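Local coordinates for microtubule-associated protein 1A/1B, light chain 3, putative (Trypanosoma brucei, PDB 3H9D), which is an ATG8-family ubiquitin-like protein of autophagy, probably attached to membranes through conjugation of its C-terminus to a phospholipid, at residues P33-V39 / G106-Y112. Residue numbers count along the deposited sequence, not the author numbering.
Sequences PIICEKV and GFLYMKY
Ile-35, in the mm rotamer, touches the faces of two aromatic rings: its CD1 sits 3.9 Å from the centroid of the Phe-107 ring and its CG1 4.2 Å from that of Tyr-109, both CH-pi contacts. Extended strands 33-38 and 108-112 run parallel, axes 4.6 Å apart at -29°, Ile-34 opposite Leu-108 and Lys-38 opposite Tyr-112; Gly-106 (phi 100°) precedes the second. N-H groups donate hydrogen bonds alternately across: Leu-108 N to Pro-33 O 3.0 Å, Ile-35 N to Leu-108 O 2.8 Å, Met-110 N to Ile-35 O 2.7 Å, Glu-37 N to Met-110 O 3.0 Å, Tyr-112 N to Glu-37 O 3.1 Å (most bent, 143°), Val-39 N to Tyr-112 O 3.0 Å. This is the central parallel pair of the ubiquitin-like beta-grasp sheet. Ile-34, Cys-36, Lys-38, Leu-108, Met-110 and Tyr-112 share one face, where helix 60-71 touches Cys-36, Met-110 and Tyr-112. Ile-35, Glu-37, Tyr-109 and Lys-111 take the other; helix 14-27, part of ATG8's N-terminal helical extension, touches Phe-107 and Tyr-109. Tyr-112, chi1 p, lays a ring face against Lys-38 CA, 3.8 Å from the centroid (CH-pi), with Cys-36 SG oblique at 5.1 Å; its OH bonds Gly-45 O. Lys-111 NZ donates to Lys-38 O (3.1 Å), which a water also bridges; another joins Glu-37 OE2 to Met-110 O. Backbone bonds and apolar overlap dominate; Glu-37 OE2 and Lys-111 NZ, 4.4 Å apart, are met by carbonyl, waters and Ser-6 instead of each other.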
loop_
_atom_site.group_PDB
_atom_site.type_symbol
_atom_site.label_atom_id
_atom_site.label_comp_id
_atom_site.label_asym_id
_atom_site.label_seq_id
_atom_site.Cartn_x
_atom_site.Cartn_y
_atom_site.Cartn_z
ATOM N N PRO A 33 -9.436 2.796 16.534
ATOM C CA PRO A 33 -9.492 1.930 15.353
ATOM C C PRO A 33 -8.143 1.281 15.049
ATOM O O PRO A 33 -7.155 1.967 14.772
ATOM C CB PRO A 33 -9.931 2.884 14.245
ATOM C CG PRO A 33 -9.433 4.215 14.665
ATOM C CD PRO A 33 -9.310 4.221 16.171
ATOM N N ILE A 34 -8.120 -0.042 15.123
ATOM C CA ILE A 34 -6.892 -0.814 15.014
ATOM C C ILE A 34 -6.966 -1.792 13.835
ATOM O O ILE A 34 -7.975 -2.480 13.644
ATOM C CB ILE A 34 -6.576 -1.544 16.378
ATOM C CG1 ILE A 34 -5.703 -0.665 17.279
ATOM C CG2 ILE A 34 -5.883 -2.880 16.179
ATOM C CD1 ILE A 34 -6.458 0.418 18.027
ATOM N N ILE A 35 -5.904 -1.820 13.031
ATOM C CA ILE A 35 -5.728 -2.869 12.004
ATOM C C ILE A 35 -4.698 -3.880 12.525
ATOM O O ILE A 35 -3.604 -3.503 12.926
ATOM C CB ILE A 35 -5.287 -2.290 10.610
ATOM C CG1 ILE A 35 -6.275 -1.238 10.095
ATOM C CG2 ILE A 35 -5.082 -3.409 9.551
ATOM C CD1 ILE A 35 -7.669 -1.765 9.829
ATOM N N CYS A 36 -5.051 -5.159 12.512
ATOM C CA CYS A 36 -4.209 -6.184 13.123
ATOM C C CYS A 36 -3.935 -7.326 12.158
ATOM O O CYS A 36 -4.831 -8.133 11.863
ATOM C CB CYS A 36 -4.875 -6.705 14.403
ATOM S SG CYS A 36 -3.722 -7.175 15.692
ATOM N N GLU A 37 -2.693 -7.404 11.670
ATOM C CA GLU A 37 -2.343 -8.390 10.640
ATOM C C GLU A 37 -1.161 -9.274 11.031
ATOM O O GLU A 37 -0.321 -8.861 11.798
ATOM C CB GLU A 37 -2.088 -7.675 9.306
ATOM C CG GLU A 37 -3.299 -6.884 8.782
ATOM C CD GLU A 37 -2.953 -6.036 7.571
ATOM O OE1 GLU A 37 -3.247 -6.465 6.436
ATOM O OE2 GLU A 37 -2.364 -4.959 7.754
ATOM N N LYS A 38 -1.102 -10.505 10.526
ATOM C CA LYS A 38 0.003 -11.389 10.893
ATOM C C LYS A 38 1.342 -10.891 10.354
ATOM O O LYS A 38 1.423 -10.431 9.210
ATOM C CB LYS A 38 -0.242 -12.855 10.479
ATOM C CG LYS A 38 -0.110 -13.139 9.008
ATOM C CD LYS A 38 -0.063 -14.617 8.703
ATOM C CE LYS A 38 1.363 -15.149 8.704
ATOM N NZ LYS A 38 1.379 -16.593 8.371
ATOM N N VAL A 39 2.377 -10.976 11.192
ATOM C CA VAL A 39 3.765 -10.880 10.734
ATOM C C VAL A 39 3.975 -11.889 9.599
ATOM O O VAL A 39 3.704 -13.080 9.768
ATOM C CB VAL A 39 4.768 -11.163 11.895
ATOM C CG1 VAL A 39 6.201 -11.354 11.373
ATOM C CG2 VAL A 39 4.720 -10.050 12.946
ATOM N N GLY A 106 -5.729 7.335 10.131
ATOM C CA GLY A 106 -6.367 7.333 11.455
ATOM C C GLY A 106 -6.364 5.977 12.141
ATOM O O GLY A 106 -6.768 5.862 13.306
ATOM N N PHE A 107 -5.917 4.952 11.411
ATOM C CA PHE A 107 -5.808 3.591 11.933
ATOM C C PHE A 107 -4.445 3.387 12.572
ATOM O O PHE A 107 -3.463 3.990 12.145
ATOM C CB PHE A 107 -5.998 2.552 10.815
ATOM C CG PHE A 107 -7.436 2.264 10.479
ATOM C CD1 PHE A 107 -7.969 2.648 9.247
ATOM C CD2 PHE A 107 -8.261 1.592 11.388
ATOM C CE1 PHE A 107 -9.314 2.384 8.927
ATOM C CE2 PHE A 107 -9.599 1.319 11.080
ATOM C CZ PHE A 107 -10.130 1.720 9.842
ATOM N N LEU A 108 -4.399 2.554 13.607
ATOM C CA LEU A 108 -3.137 2.057 14.136
ATOM C C LEU A 108 -2.880 0.686 13.532
ATOM O O LEU A 108 -3.656 -0.241 13.748
ATOM C CB LEU A 108 -3.171 1.963 15.670
ATOM C CG LEU A 108 -1.968 1.313 16.377
ATOM C CD1 LEU A 108 -0.752 2.228 16.322
ATOM C CD2 LEU A 108 -2.296 0.954 17.821
ATOM N N TYR A 109 -1.793 0.561 12.775
ATOM C CA TYR A 109 -1.452 -0.716 12.141
ATOM C C TYR A 109 -0.556 -1.558 13.033
ATOM O O TYR A 109 0.563 -1.169 13.359
ATOM C CB TYR A 109 -0.803 -0.499 10.763
ATOM C CG TYR A 109 -1.779 -0.027 9.723
ATOM C CD1 TYR A 109 -2.217 1.302 9.691
ATOM C CD2 TYR A 109 -2.282 -0.906 8.779
ATOM C CE1 TYR A 109 -3.139 1.733 8.735
ATOM C CE2 TYR A 109 -3.190 -0.481 7.814
ATOM C CZ TYR A 109 -3.615 0.834 7.796
ATOM O OH TYR A 109 -4.523 1.233 6.836
ATOM N N MET A 110 -1.052 -2.721 13.419
ATOM C CA MET A 110 -0.292 -3.599 14.298
ATOM C C MET A 110 -0.052 -4.902 13.591
ATOM O O MET A 110 -0.837 -5.281 12.733
ATOM C CB MET A 110 -1.047 -3.858 15.603
ATOM C CG MET A 110 -1.455 -2.604 16.345
ATOM S SD MET A 110 -2.284 -2.981 17.891
ATOM C CE MET A 110 -0.929 -3.663 18.847
ATOM N N LYS A 111 1.049 -5.563 13.937
ATOM C CA LYS A 111 1.316 -6.933 13.511
ATOM C C LYS A 111 1.322 -7.814 14.745
ATOM O O LYS A 111 1.559 -7.339 15.852
ATOM C CB LYS A 111 2.671 -7.042 12.801
ATOM C CG LYS A 111 2.894 -6.069 11.654
ATOM C CD LYS A 111 2.782 -6.747 10.301
ATOM C CE LYS A 111 1.359 -6.715 9.766
ATOM N NZ LYS A 111 1.248 -7.439 8.475
ATOM N N TYR A 112 1.067 -9.098 14.553
ATOM C CA TYR A 112 1.120 -10.065 15.645
ATOM C C TYR A 112 1.878 -11.315 15.217
ATOM O O TYR A 112 1.884 -11.691 14.038
ATOM C CB TYR A 112 -0.298 -10.429 16.156
ATOM C CG TYR A 112 -1.185 -11.069 15.104
ATOM C CD1 TYR A 112 -1.231 -12.455 14.959
ATOM C CD2 TYR A 112 -1.967 -10.292 14.246
ATOM C CE1 TYR A 112 -2.016 -13.047 13.992
ATOM C CE2 TYR A 112 -2.775 -10.890 13.276
ATOM C CZ TYR A 112 -2.774 -12.261 13.154
ATOM O OH TYR A 112 -3.544 -12.872 12.213
HETATM O O HOH W 1 -1.244 -4.163 10.176
HETATM O O HOH W 2 -0.157 -9.756 7.133
#